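Local coordinates for protein BSU-2 beta-lactamase (PDB 6W5E) that probably hydrolyses beta-lactam antibiotics as a class D serine beta-lactamase of Bacillus subtilis, so contributing to antibiotic resistance, at residues G86-A91 / L187-P192; R93-V98 / M194-R199; S119-S124 / Y212-T217. All coordinates share one frame; numbering follows the deposited sequence. Where two conformers were deposited one is given.

Contact 1. Residues G86-A91 / L187-P192; sequences GLQVKA and LPFDKP
Gln88 in the last turn of helix 81-88 meets Phe189 and Asp190, the two residues just before helix 191-200. Lys90, with positive phi, closes the first helix in a Schellman motif, and Asp190 occupies the N-cap position of the second, although its carboxylate makes no capping bond and turns to Gln88 instead. Gln88 CB lies at the ring edge of Phe189, 3.6 Å from Phe189 CD1, and Gln88 CG follows at 3.8 Å from Phe189 CD1. A bend at chi2 (66°) then brings the amide alongside the backbone of Phe189 and Asp190, with OE1 still close to the ring. OE1 passes Phe189 CA at 3.3 Å and accepts a hydrogen bond from Asp190 N at 2.8 Å. Glutamine suits the place because its terminal group can accept and donate at once, and two bonds to one residue fix the rotation of the amide. Phenylalanine suits the inner side, where its ring also meets Trp144 of helix 138-147 with the planes nearly parallel. Amide and carboxylate stand almost perpendicular, 81° apart. The N-H of Gln88 NE2, directed within its own amide plane, therefore reaches Asp190 OD1 from above the carboxylate plane, at 3.1 Å.

Contact 2. Residues R93-V98 / M194-R199; sequences RDEYDV and MKIVKR. With EDO (1,2-ethanediol), chain F.
Glu95 and Arg199 form a salt bridge at the protein surface, with Arg199 NH2 donating to Glu95 OE2 at 3.0 Å in a nearly straight bond (170°). The oxygen lies in the guanidinium plane, at its edge, while the nitrogen meets the carboxylate on the syn side but well out of its plane. Water 1 makes a second link: it donates to Glu95 OE2 at 2.7 Å and accepts from Arg199 NE at 2.9 Å, so OE2 is gripped twice. One turn back along the helix, Ile196 offers its CG2 branch to the glutamate, 3.7 Å from OE1 and 3.9 Å from CB. Its aliphatic surface suits a position where a charged chain has to lie across the helix.

Glu95 holds CG in the crowded position between backbone N and carbonyl carbon (chi1 67°), and that carbon lies 3.7 Å above one face of the Tyr96 ring, over its centre. Behind it, a type I beta turn runs from Asp94 to Asp97. Asp94 OD1 accepts from Tyr96 N at 2.8 Å, an Asx turn, and Asp97 OD2 accepts from the backbone N of Arg93, so short acidic side chains brace the loop from within.

Outward, Glu95 is bonded through its backbone to Gly118 of helix 117-122 and through its O to Thr116 of strand 115-116, while Ile196 of helix 191-200 packs against Leu87 of helix 81-88.

Contact 3. Residues S119-S124 / Y212-T217; sequences SAMRES and YGKTGT. With MLI (malonate ion), chain B.
Met121 and Lys214 supply the apolar part of the contact, Met121 CG lying 3.7 Å from Lys214 CD. Beside this apolar touch, Lys214 CE comes within 3.4 Å of the polar Met121 O. A long aliphatic chain ending in an amine suits this buried site, since its carbons can pack against the helix while the nitrogen reaches a polar cluster. In one of its two conformers Ser124 OG lies 3.1 Å from Lys214 NZ.

Hydrogen bonds collect at that nitrogen. Bends at chi2 (65°) and chi4 (87°) curl the lysine over its own strand, so that NZ donates to the carbonyl of the next residue, Thr215 O, at 2.9 Å. Water 2 joins the segments, accepting from Lys214 NZ at 2.7 Å and donating to Met121 O at 2.9 Å.

Lys214 and Ser124 belong to the conserved active-site motifs of the penicillin-recognising serine enzymes. Lys214, Thr215 and Gly216 form the Lys-Thr-Gly sequence on strand 209-217. Ser124, whose positive phi closes helix 117-122 in a Schellman motif, is the serine of the class D Ser-X-Val motif, with isoleucine at its third position here.

The last interactions hold a malonate ion, probably from the crystallisation liquor. Thr215 OG1 donates to malonate O8 and Thr217 OG1 to malonate O9, each at 2.6 Å, while Thr217 N donates to malonate O7. Ser76, of the Ser-X-X-Lys motif ending at carboxylated Lys79, is also bonded to the ion through OG.

Overall arrangement
Along the chain the first segments come in the order 86-91, 93-98, 119-124, and their partners follow in the same order, so all three contacts interleave across one transpeptidase-type domain. Contacts 1 and 2 share helix 191-200 and lie with centres about 10 Å apart; Leu87 touches Asp94, Ile196 and Val197, so the two contacts form one packed patch of helix ends and loops. Contact 3 is deeper, its centre about 13 Å from that of contact 2 and about 19 Å from that of contact 1, and brings the six-stranded sheet against the helical part. Contacts 2 and 3 touch where Lys198 O packs on the Tyr212 ring. The series thus runs from the helical periphery to the probable substrate cleft.

Contact 1. Residues G86-A91 / L187-P192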
ATOM      1  N   GLY A  86      13.509   2.766  -5.123  1.00 11.11           N
ATOM      2  CA  GLY A  86      13.909   3.454  -6.338  1.00 11.24           C
ATOM      3  C   GLY A  86      14.445   4.843  -6.067  1.00 10.66           C
ATOM      4  O   GLY A  86      15.446   5.253  -6.658  1.00 12.46           O
ATOM      5  N   LEU A  87      13.795   5.580  -5.162  1.00 10.88           N
ATOM      6  CA  LEU A  87      14.311   6.894  -4.790  1.00 10.66           C
ATOM      7  C   LEU A  87      15.618   6.766  -4.021  1.00 11.59           C
ATOM      8  O   LEU A  87      16.566   7.523  -4.272  1.00 12.56           O
ATOM      9  CB  LEU A  87      13.273   7.627  -3.940  1.00 11.27           C
ATOM     10  CG  LEU A  87      12.032   8.096  -4.699  1.00 11.07           C
ATOM     11  CD1 LEU A  87      10.888   8.433  -3.735  1.00 11.56           C
ATOM     12  CD2 LEU A  87      12.372   9.282  -5.601  1.00 11.40           C
ATOM     13  N   GLN A  88      15.697   5.804  -3.096  1.00 12.27           N
ATOM     14  CA  GLN A  88      16.888   5.672  -2.260  1.00 11.69           C
ATOM     15  C   GLN A  88      18.123   5.365  -3.097  1.00 13.81           C
ATOM     16  O   GLN A  88      19.196   5.927  -2.844  1.00 14.86           O
ATOM     17  CB  GLN A  88      16.675   4.584  -1.208  1.00 12.29           C
ATOM     18  CG  GLN A  88      17.805   4.468  -0.192  1.00 13.49           C
ATOM     19  CD  GLN A  88      17.931   5.697   0.694  1.00 15.08           C
ATOM     20  OE1 GLN A  88      16.944   6.373   0.987  1.00 14.58           O
ATOM     21  NE2 GLN A  88      19.149   5.981   1.143  1.00 19.02           N
ATOM     22  N   VAL A  89      17.994   4.484  -4.098  1.00 12.54           N
ATOM     23  CA  VAL A  89      19.127   4.108  -4.947  1.00 13.92           C
ATOM     24  C   VAL A  89      19.281   5.022  -6.148  1.00 13.66           C
ATOM     25  O   VAL A  89      20.147   4.769  -7.002  1.00 15.78           O
ATOM     26  CB  VAL A  89      19.094   2.629  -5.397  1.00 14.68           C
ATOM     27  CG1 VAL A  89      18.902   1.696  -4.204  1.00 16.39           C
ATOM     28  CG2 VAL A  89      18.024   2.398  -6.484  1.00 12.98           C
ATOM     29  N   LYS A  90      18.465   6.071  -6.247  1.00 13.62           N
ATOM     30  CA  LYS A  90      18.540   7.059  -7.324  1.00 13.52           C
ATOM     31  C   LYS A  90      18.215   6.477  -8.702  1.00 11.27           C
ATOM     32  O   LYS A  90      18.677   6.990  -9.727  1.00 14.42           O
ATOM     33  CB  LYS A  90      19.868   7.827  -7.316  1.00 16.54           C
ATOM     34  CG  LYS A  90      20.183   8.437  -5.956  1.00 19.97           C
ATOM     35  CD  LYS A  90      21.399   9.346  -6.005  1.00 22.37           C
ATOM     36  N   ALA A  91      17.414   5.411  -8.753  1.00 11.11           N
ATOM     37  CA  ALA A  91      16.884   4.946 -10.030  1.00 12.16           C
ATOM     38  C   ALA A  91      15.805   5.879 -10.564  1.00 11.43           C
ATOM     39  O   ALA A  91      15.527   5.865 -11.768  1.00 13.65           O
ATOM     40  CB  ALA A  91      16.341   3.518  -9.909  1.00 12.56           C
ATOM     41  N   LEU A 187      12.558   3.281   8.990  1.00 19.80           N
ATOM     42  CA  LEU A 187      13.077   2.433   7.940  1.00 18.19           C
ATOM     43  C   LEU A 187      14.400   3.019   7.479  1.00 17.96           C
ATOM     44  O   LEU A 187      14.666   4.211   7.681  1.00 17.41           O
ATOM     45  CB  LEU A 187      12.093   2.371   6.764  1.00 16.77           C
ATOM     46  CG  LEU A 187      10.803   1.572   6.980  1.00 17.28           C
ATOM     47  CD1 LEU A 187       9.873   1.816   5.807  1.00 19.77           C
ATOM     48  CD2 LEU A 187      11.107   0.081   7.131  1.00 18.76           C
ATOM     49  N   PRO A 188      15.263   2.208   6.876  1.00 16.14           N
ATOM     50  CA  PRO A 188      16.590   2.680   6.438  1.00 17.53           C
ATOM     51  C   PRO A 188      16.549   3.420   5.105  1.00 15.27           C
ATOM     52  O   PRO A 188      17.225   3.057   4.140  1.00 18.48           O
ATOM     53  CB  PRO A 188      17.387   1.371   6.358  1.00 18.48           C
ATOM     54  CG  PRO A 188      16.373   0.347   6.034  1.00 18.75           C
ATOM     55  CD  PRO A 188      15.140   0.744   6.786  1.00 15.96           C
ATOM     56  N   PHE A 189      15.730   4.462   5.044  1.00 13.96           N
ATOM     57  CA  PHE A 189      15.680   5.362   3.904  1.00 14.80           C
ATOM     58  C   PHE A 189      15.967   6.774   4.386  1.00 14.78           C
ATOM     59  O   PHE A 189      15.705   7.107   5.545  1.00 16.40           O
ATOM     60  CB  PHE A 189      14.297   5.318   3.233  1.00 13.76           C
ATOM     61  CG  PHE A 189      13.955   3.976   2.679  1.00 14.01           C
ATOM     62  CD1 PHE A 189      14.597   3.506   1.540  1.00 13.05           C
ATOM     63  CD2 PHE A 189      13.015   3.170   3.296  1.00 13.92           C
ATOM     64  CE1 PHE A 189      14.302   2.261   1.026  1.00 13.70           C
ATOM     65  CE2 PHE A 189      12.724   1.916   2.792  1.00 13.33           C
ATOM     66  CZ  PHE A 189      13.360   1.462   1.648  1.00 14.14           C
ATOM     67  N   ASP A 190      16.501   7.607   3.494  1.00 15.54           N
ATOM     68  CA  ASP A 190      16.662   9.015   3.827  1.00 16.22           C
ATOM     69  C   ASP A 190      15.313   9.612   4.195  1.00 15.31           C
ATOM     70  O   ASP A 190      14.274   9.236   3.645  1.00 15.15           O
ATOM     71  CB  ASP A 190      17.252   9.793   2.652  1.00 16.54           C
ATOM     72  CG  ASP A 190      18.610   9.270   2.222  1.00 21.49           C
ATOM     73  OD1 ASP A 190      19.232   8.501   2.983  1.00 24.11           O
ATOM     74  OD2 ASP A 190      19.062   9.641   1.122  1.00 28.07           O
ATOM     75  N   LYS A 191      15.327  10.527   5.159  1.00 17.39           N
ATOM     76  CA  LYS A 191      14.091  11.203   5.543  1.00 17.14           C
ATOM     77  C   LYS A 191      13.346  11.805   4.359  1.00 14.65           C
ATOM     78  O   LYS A 191      12.136  11.563   4.242  1.00 14.48           O
ATOM     79  CB  LYS A 191      14.357  12.202   6.680  1.00 19.19           C
ATOM     80  CG  LYS A 191      14.493  11.541   8.041  1.00 25.53           C
ATOM     81  CD  LYS A 191      13.278  11.844   8.910  1.00 31.52           C
ATOM     82  CE  LYS A 191      13.128  10.844  10.045  1.00 34.91           C
ATOM     83  NZ  LYS A 191      11.878  11.101  10.811  1.00 32.85           N
ATOM     84  N   PRO A 192      13.973  12.566   3.453  1.00 16.57           N
ATOM     85  CA  PRO A 192      13.200  13.102   2.319  1.00 16.33           C
ATOM     86  C   PRO A 192      12.588  12.028   1.441  1.00 13.67           C
ATOM     87  O   PRO A 192      11.517  12.253   0.866  1.00 13.42           O
ATOM     88  CB  PRO A 192      14.220  13.951   1.552  1.00 17.55           C
ATOM     89  CG  PRO A 192      15.284  14.267   2.541  1.00 21.20           C
ATOM     90  CD  PRO A 192      15.340  13.125   3.502  1.00 18.19           C
TER

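Contact 2. Residues R93-V98 / M194-R199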
ATOM      1  N   ARG A  93      14.399  10.152  -9.748  1.00 14.53           N
ATOM      2  CA  ARG A  93      14.885  11.390  -9.142  0.56 14.78           C
ATOM      3  C   ARG A  93      13.971  11.880  -8.021  1.00 14.00           C
ATOM      4  O   ARG A  93      14.454  12.307  -6.966  1.00 16.12           O
ATOM      5  CB  ARG A  93      15.023  12.458 -10.230  0.56 17.95           C
ATOM      6  CG  ARG A  93      15.686  13.761  -9.801  0.56 21.27           C
ATOM      7  CD  ARG A  93      15.310  14.894 -10.759  0.56 21.36           C
ATOM      8  NE  ARG A  93      13.861  14.969 -10.908  0.56 17.72           N
ATOM      9  CZ  ARG A  93      13.203  14.764 -12.045  0.56 16.60           C
ATOM     10  NH1 ARG A  93      13.862  14.485 -13.164  0.56 19.64           N
ATOM     11  NH2 ARG A  93      11.882  14.833 -12.056  0.56 13.30           N
ATOM     12  N   ASP A  94      12.662  11.839  -8.232  1.00 12.57           N
ATOM     13  CA  ASP A  94      11.671  12.370  -7.293  1.00 11.04           C
ATOM     14  C   ASP A  94      10.296  11.942  -7.797  1.00 11.46           C
ATOM     15  O   ASP A  94      10.188  11.141  -8.736  1.00 12.02           O
ATOM     16  CB  ASP A  94      11.809  13.890  -7.098  1.00 13.75           C
ATOM     17  CG  ASP A  94      11.684  14.681  -8.403  1.00 15.25           C
ATOM     18  OD1 ASP A  94      10.981  14.238  -9.338  1.00 14.12           O
ATOM     19  OD2 ASP A  94      12.286  15.777  -8.487  1.00 20.56           O
ATOM     20  N   GLU A  95       9.244  12.485  -7.180  1.00 11.07           N
ATOM     21  CA  GLU A  95       7.878  12.103  -7.520  1.00  9.67           C
ATOM     22  C   GLU A  95       7.482  12.536  -8.927  1.00 10.23           C
ATOM     23  O   GLU A  95       6.450  12.078  -9.437  1.00 11.37           O
ATOM     24  CB  GLU A  95       6.892  12.654  -6.473  1.00 11.55           C
ATOM     25  CG  GLU A  95       6.770  14.182  -6.445  1.00 11.57           C
ATOM     26  CD  GLU A  95       7.719  14.856  -5.453  1.00 14.71           C
ATOM     27  OE1 GLU A  95       8.936  14.569  -5.497  1.00 15.80           O
ATOM     28  OE2 GLU A  95       7.260  15.696  -4.643  1.00 15.39           O
ATOM     29  N   TYR A  96       8.280  13.388  -9.567  1.00 10.96           N
ATOM     30  CA  TYR A  96       7.959  13.934 -10.877  1.00 10.89           C
ATOM     31  C   TYR A  96       8.796  13.328 -11.999  1.00 11.09           C
ATOM     32  O   TYR A  96       8.789  13.855 -13.120  1.00 13.81           O
ATOM     33  CB  TYR A  96       8.162  15.445 -10.870  1.00 11.77           C
ATOM     34  CG  TYR A  96       7.402  16.206  -9.815  1.00 11.18           C
ATOM     35  CD1 TYR A  96       6.015  16.174  -9.772  1.00 11.65           C
ATOM     36  CD2 TYR A  96       8.072  17.002  -8.901  1.00 11.69           C
ATOM     37  CE1 TYR A  96       5.306  16.906  -8.821  1.00 11.63           C
ATOM     38  CE2 TYR A  96       7.378  17.740  -7.949  1.00 11.36           C
ATOM     39  CZ  TYR A  96       5.994  17.688  -7.917  1.00 10.46           C
ATOM     40  OH  TYR A  96       5.281  18.422  -6.996  1.00 13.19           O
ATOM     41  N   ASP A  97       9.543  12.260 -11.727  1.00 11.29           N
ATOM     42  CA  ASP A  97      10.427  11.686 -12.735  1.00 11.46           C
ATOM     43  C   ASP A  97       9.583  11.091 -13.857  1.00 11.18           C
ATOM     44  O   ASP A  97       8.853  10.118 -13.643  1.00 11.44           O
ATOM     45  CB  ASP A  97      11.286  10.622 -12.056  1.00 13.12           C
ATOM     46  CG  ASP A  97      12.413  10.128 -12.934  1.00 14.79           C
ATOM     47  OD1 ASP A  97      12.155   9.831 -14.123  1.00 19.07           O
ATOM     48  OD2 ASP A  97      13.554  10.015 -12.429  1.00 15.79           O
ATOM     49  N   VAL A  98       9.693  11.666 -15.052  1.00 11.93           N
ATOM     50  CA  VAL A  98       8.834  11.317 -16.182  1.00 11.77           C
ATOM     51  C   VAL A  98       9.399  10.125 -16.941  1.00 11.27           C
ATOM     52  O   VAL A  98      10.565  10.136 -17.357  1.00 14.22           O
ATOM     53  CB  VAL A  98       8.672  12.507 -17.142  1.00 12.62           C
ATOM     54  CG1 VAL A  98       7.836  12.079 -18.355  1.00 13.54           C
ATOM     55  CG2 VAL A  98       8.078  13.704 -16.426  1.00 14.43           C
ATOM     56  N   MET A 194      11.302   9.127   2.458  1.00 12.03           N
ATOM     57  CA  MET A 194      10.056   8.719   3.098  1.00 12.26           C
ATOM     58  C   MET A 194       8.997   9.810   3.015  1.00 11.93           C
ATOM     59  O   MET A 194       7.818   9.513   2.805  1.00 12.14           O
ATOM     60  CB  MET A 194      10.320   8.288   4.532  1.00 12.07           C
ATOM     61  CG  MET A 194      11.100   6.992   4.569  1.00 13.14           C
ATOM     62  SD  MET A 194      11.383   6.322   6.214  1.00 14.65           S
ATOM     63  CE  MET A 194      12.665   7.416   6.814  1.00 15.46           C
ATOM     64  N   LYS A 195       9.396  11.079   3.159  1.00 12.47           N
ATOM     65  CA  LYS A 195       8.445  12.178   3.001  1.00 12.66           C
ATOM     66  C   LYS A 195       7.843  12.196   1.598  1.00 11.86           C
ATOM     67  O   LYS A 195       6.638  12.400   1.439  1.00 11.86           O
ATOM     68  CB  LYS A 195       9.126  13.521   3.299  1.00 14.65           C
ATOM     69  CG  LYS A 195       9.607  13.695   4.721  1.00 15.00           C
ATOM     70  CD  LYS A 195       8.464  13.582   5.723  1.00 16.37           C
ATOM     71  CE  LYS A 195       8.911  14.002   7.121  1.00 18.80           C
ATOM     72  NZ  LYS A 195       7.929  13.594   8.165  1.00 20.72           N
ATOM     73  N   ILE A 196       8.669  12.012   0.564  1.00 11.86           N
ATOM     74  CA  ILE A 196       8.160  11.985  -0.809  1.00 11.84           C
ATOM     75  C   ILE A 196       7.170  10.840  -1.000  1.00 10.96           C
ATOM     76  O   ILE A 196       6.096  11.021  -1.583  1.00 10.71           O
ATOM     77  CB  ILE A 196       9.326  11.911  -1.813  1.00 13.41           C
ATOM     78  CG1 ILE A 196      10.121  13.217  -1.803  1.00 16.37           C
ATOM     79  CG2 ILE A 196       8.830  11.606  -3.222  1.00 14.10           C
ATOM     80  CD1 ILE A 196      11.515  13.096  -2.385  1.00 17.96           C
ATOM     81  N   VAL A 197       7.513   9.638  -0.523  1.00 10.58           N
ATOM     82  CA  VAL A 197       6.612   8.504  -0.735  1.00  9.90           C
ATOM     83  C   VAL A 197       5.294   8.715   0.003  1.00  8.93           C
ATOM     84  O   VAL A 197       4.215   8.442  -0.536  1.00 10.52           O
ATOM     85  CB  VAL A 197       7.297   7.172  -0.375  1.00 10.12           C
ATOM     86  CG1 VAL A 197       6.283   6.022  -0.395  1.00 12.69           C
ATOM     87  CG2 VAL A 197       8.421   6.905  -1.353  1.00 11.51           C
ATOM     88  N   LYS A 198       5.354   9.222   1.241  1.00 10.22           N
ATOM     89  CA  LYS A 198       4.122   9.560   1.948  1.00 10.73           C
ATOM     90  C   LYS A 198       3.278  10.545   1.147  1.00  9.90           C
ATOM     91  O   LYS A 198       2.066  10.359   1.001  1.00 10.44           O
ATOM     92  CB  LYS A 198       4.437  10.132   3.331  1.00 12.49           C
ATOM     93  CG  LYS A 198       4.855   9.099   4.357  1.00 13.45           C
ATOM     94  CD  LYS A 198       5.124   9.766   5.704  1.00 15.00           C
ATOM     95  CE  LYS A 198       5.368   8.748   6.813  1.00 16.67           C
ATOM     96  NZ  LYS A 198       5.571   9.421   8.127  1.00 16.22           N
ATOM     97  N   ARG A 199       3.903  11.599   0.609  1.00 10.40           N
ATOM     98  CA  ARG A 199       3.145  12.565  -0.178  1.00 11.58           C
ATOM     99  C   ARG A 199       2.494  11.900  -1.384  1.00  9.67           C
ATOM    100  O   ARG A 199       1.334  12.186  -1.706  1.00 11.22           O
ATOM    101  CB  ARG A 199       4.037  13.728  -0.614  1.00 13.67           C
ATOM    102  CG  ARG A 199       4.360  14.687   0.525  1.00 18.41           C
ATOM    103  CD  ARG A 199       4.694  16.085   0.028  1.00 21.14           C
ATOM    104  NE  ARG A 199       5.735  16.061  -0.992  1.00 19.65           N
ATOM    105  CZ  ARG A 199       7.035  16.179  -0.742  1.00 20.36           C
ATOM    106  NH1 ARG A 199       7.467  16.314   0.508  1.00 20.66           N
ATOM    107  NH2 ARG A 199       7.903  16.140  -1.745  1.00 18.80           N
TER
HETATM  108  C1  EDO F 305       2.773   9.457   9.919  0.52 28.25           C
HETATM  109  O1  EDO F 305       2.899  10.302   8.768  0.52 29.12           O
HETATM  110  C2  EDO F 305       1.641   8.463   9.701  0.52 28.50           C
HETATM  111  O2  EDO F 305       0.433   9.174   9.401  0.52 28.60           O
HETATM  112  O   HOH W   1       4.729  16.114  -3.712  1.00 28.57           O

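Contact 3. Residues S119-S124 / Y212-T217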
ATOM      1  N   SER A 119       2.394  10.017 -10.314  1.00 10.62           N
ATOM      2  CA  SER A 119       1.132   9.773 -11.001  1.00 10.69           C
ATOM      3  C   SER A 119       0.906   8.288 -11.188  1.00 10.65           C
ATOM      4  O   SER A 119      -0.233   7.816 -11.124  1.00 11.59           O
ATOM      5  CB  SER A 119       1.067  10.514 -12.338  1.00 11.95           C
ATOM      6  OG  SER A 119       1.937   9.927 -13.289  1.00 13.05           O
ATOM      7  N   ALA A 120       1.986   7.534 -11.408  1.00 10.82           N
ATOM      8  CA  ALA A 120       1.852   6.095 -11.572  1.00 11.41           C
ATOM      9  C   ALA A 120       1.457   5.425 -10.271  1.00 11.64           C
ATOM     10  O   ALA A 120       0.815   4.374 -10.295  1.00 14.70           O
ATOM     11  CB  ALA A 120       3.124   5.492 -12.152  1.00 12.31           C
ATOM     12  N   MET A 121       1.807   6.013  -9.128  1.00 11.46           N
ATOM     13  CA  MET A 121       1.252   5.518  -7.877  0.56 12.20           C
ATOM     14  C   MET A 121      -0.236   5.844  -7.777  1.00 12.96           C
ATOM     15  O   MET A 121      -1.046   4.960  -7.472  1.00 14.56           O
ATOM     16  CB  MET A 121       2.006   6.075  -6.675  0.56 13.03           C
ATOM     17  CG  MET A 121       1.471   5.481  -5.383  0.56 12.42           C
ATOM     18  SD  MET A 121       2.438   5.876  -3.928  0.56 12.47           S
ATOM     19  CE  MET A 121       3.875   4.834  -4.178  0.56 15.67           C
ATOM     20  N   ARG A 122      -0.606   7.100  -8.052  1.00 13.72           N
ATOM     21  CA  ARG A 122      -1.998   7.534  -7.934  1.00 14.00           C
ATOM     22  C   ARG A 122      -2.914   6.758  -8.870  1.00 13.95           C
ATOM     23  O   ARG A 122      -4.029   6.386  -8.487  1.00 14.92           O
ATOM     24  CB  ARG A 122      -2.083   9.038  -8.209  1.00 15.12           C
ATOM     25  CG  ARG A 122      -3.484   9.623  -8.108  1.00 16.14           C
ATOM     26  CD  ARG A 122      -3.454  11.139  -8.225  1.00 16.08           C
ATOM     27  NE  ARG A 122      -2.772  11.740  -7.083  1.00 16.08           N
ATOM     28  CZ  ARG A 122      -2.285  12.975  -7.066  1.00 15.75           C
ATOM     29  NH1 ARG A 122      -2.402  13.747  -8.139  1.00 18.04           N
ATOM     30  NH2 ARG A 122      -1.675  13.433  -5.984  1.00 15.32           N
ATOM     31  N   GLU A 123      -2.469   6.507 -10.104  1.00 13.85           N
ATOM     32  CA  GLU A 123      -3.284   5.832 -11.107  1.00 14.82           C
ATOM     33  C   GLU A 123      -2.965   4.349 -11.207  1.00 15.15           C
ATOM     34  O   GLU A 123      -3.558   3.651 -12.032  1.00 17.16           O
ATOM     35  CB  GLU A 123      -3.104   6.483 -12.487  1.00 14.84           C
ATOM     36  CG  GLU A 123      -3.195   8.018 -12.535  1.00 15.77           C
ATOM     37  CD  GLU A 123      -4.506   8.578 -12.004  1.00 19.02           C
ATOM     38  OE1 GLU A 123      -5.528   7.857 -12.002  1.00 22.28           O
ATOM     39  OE2 GLU A 123      -4.512   9.766 -11.606  1.00 19.90           O
ATOM     40  N   SER A 124      -2.020   3.862 -10.403  1.00 14.05           N
ATOM     41  CA  SER A 124      -1.589   2.465 -10.437  0.71 14.01           C
ATOM     42  C   SER A 124      -1.137   2.044 -11.834  1.00 15.02           C
ATOM     43  O   SER A 124      -1.488   0.972 -12.329  1.00 15.57           O
ATOM     44  CB  SER A 124      -2.646   1.522  -9.868  0.71 16.01           C
ATOM     45  OG  SER A 124      -2.013   0.507  -9.127  0.71 16.02           O
ATOM     46  N   TYR A 212      -3.649   8.570   3.842  1.00 11.40           N
ATOM     47  CA  TYR A 212      -2.615   8.051   2.959  1.00 10.24           C
ATOM     48  C   TYR A 212      -2.943   6.601   2.642  1.00 10.63           C
ATOM     49  O   TYR A 212      -3.290   5.830   3.543  1.00 12.20           O
ATOM     50  CB  TYR A 212      -1.248   8.048   3.650  1.00 11.66           C
ATOM     51  CG  TYR A 212      -0.773   9.372   4.200  1.00 10.59           C
ATOM     52  CD1 TYR A 212      -1.213   9.844   5.432  1.00 12.64           C
ATOM     53  CD2 TYR A 212       0.168  10.125   3.513  1.00 11.99           C
ATOM     54  CE1 TYR A 212      -0.750  11.053   5.943  1.00 12.08           C
ATOM     55  CE2 TYR A 212       0.646  11.323   4.022  1.00 12.94           C
ATOM     56  CZ  TYR A 212       0.180  11.785   5.229  1.00 14.93           C
ATOM     57  OH  TYR A 212       0.652  12.982   5.728  1.00 18.18           O
ATOM     58  N   GLY A 213      -2.792   6.203   1.381  1.00 10.94           N
ATOM     59  CA  GLY A 213      -3.061   4.805   1.107  1.00 12.37           C
ATOM     60  C   GLY A 213      -2.719   4.413  -0.307  1.00 10.89           C
ATOM     61  O   GLY A 213      -2.523   5.257  -1.187  1.00 13.66           O
ATOM     62  N   LYS A 214      -2.667   3.098  -0.509  1.00 10.70           N
ATOM     63  CA  LYS A 214      -2.409   2.510  -1.816  1.00 10.23           C
ATOM     64  C   LYS A 214      -3.320   1.303  -2.008  1.00  9.85           C
ATOM     65  O   LYS A 214      -3.357   0.416  -1.149  1.00 10.97           O
ATOM     66  CB  LYS A 214      -0.940   2.072  -1.936  1.00 11.57           C
ATOM     67  CG  LYS A 214      -0.573   1.519  -3.310  1.00 14.51           C
ATOM     68  CD  LYS A 214      -0.676   2.591  -4.383  1.00 15.96           C
ATOM     69  CE  LYS A 214      -0.644   1.995  -5.789  1.00 15.16           C
ATOM     70  NZ  LYS A 214      -2.025   1.610  -6.219  1.00 17.73           N
ATOM     71  N   THR A 215      -4.037   1.264  -3.133  1.00 10.67           N
ATOM     72  CA  THR A 215      -4.834   0.104  -3.500  1.00 10.13           C
ATOM     73  C   THR A 215      -3.976  -0.946  -4.210  1.00 11.10           C
ATOM     74  O   THR A 215      -2.882  -0.669  -4.720  1.00 11.37           O
ATOM     75  CB  THR A 215      -5.963   0.507  -4.456  1.00 12.66           C
ATOM     76  OG1 THR A 215      -5.403   1.194  -5.583  1.00 13.43           O
ATOM     77  CG2 THR A 215      -6.986   1.395  -3.767  1.00 15.01           C
ATOM     78  N   GLY A 216      -4.494  -2.170  -4.233  1.00 10.67           N
ATOM     79  CA  GLY A 216      -3.985  -3.202  -5.111  1.00 10.99           C
ATOM     80  C   GLY A 216      -5.132  -4.102  -5.527  1.00 11.23           C
ATOM     81  O   GLY A 216      -6.048  -4.347  -4.726  1.00 11.88           O
ATOM     82  N   THR A 217      -5.110  -4.592  -6.764  1.00 10.99           N
ATOM     83  CA  THR A 217      -6.117  -5.517  -7.268  1.00 11.64           C
ATOM     84  C   THR A 217      -5.431  -6.537  -8.158  1.00 13.31           C
ATOM     85  O   THR A 217      -4.536  -6.191  -8.933  1.00 14.33           O
ATOM     86  CB  THR A 217      -7.174  -4.796  -8.124  1.00 14.36           C
ATOM     87  OG1 THR A 217      -7.726  -3.687  -7.411  1.00 14.56           O
ATOM     88  CG2 THR A 217      -8.297  -5.744  -8.556  1.00 14.73           C
TER
HETATM   89  C1  MLI B 301      -4.996  -1.980  -9.176  1.00 20.51           C
HETATM   90  C2  MLI B 301      -3.563  -2.483  -9.185  1.00 20.31           C
HETATM   91  C3  MLI B 301      -5.280  -1.217  -7.904  1.00 21.41           C
HETATM   92  O6  MLI B 301      -2.781  -1.922  -9.980  1.00 22.76           O
HETATM   93  O7  MLI B 301      -3.201  -3.424  -8.416  1.00 17.33           O
HETATM   94  O8  MLI B 301      -4.566  -0.235  -7.625  1.00 22.99           O
HETATM   95  O9  MLI B 301      -6.222  -1.589  -7.169  1.00 20.67           O
HETATM   96  O   HOH W   2      -3.570   3.706  -6.998  1.00 24.36           O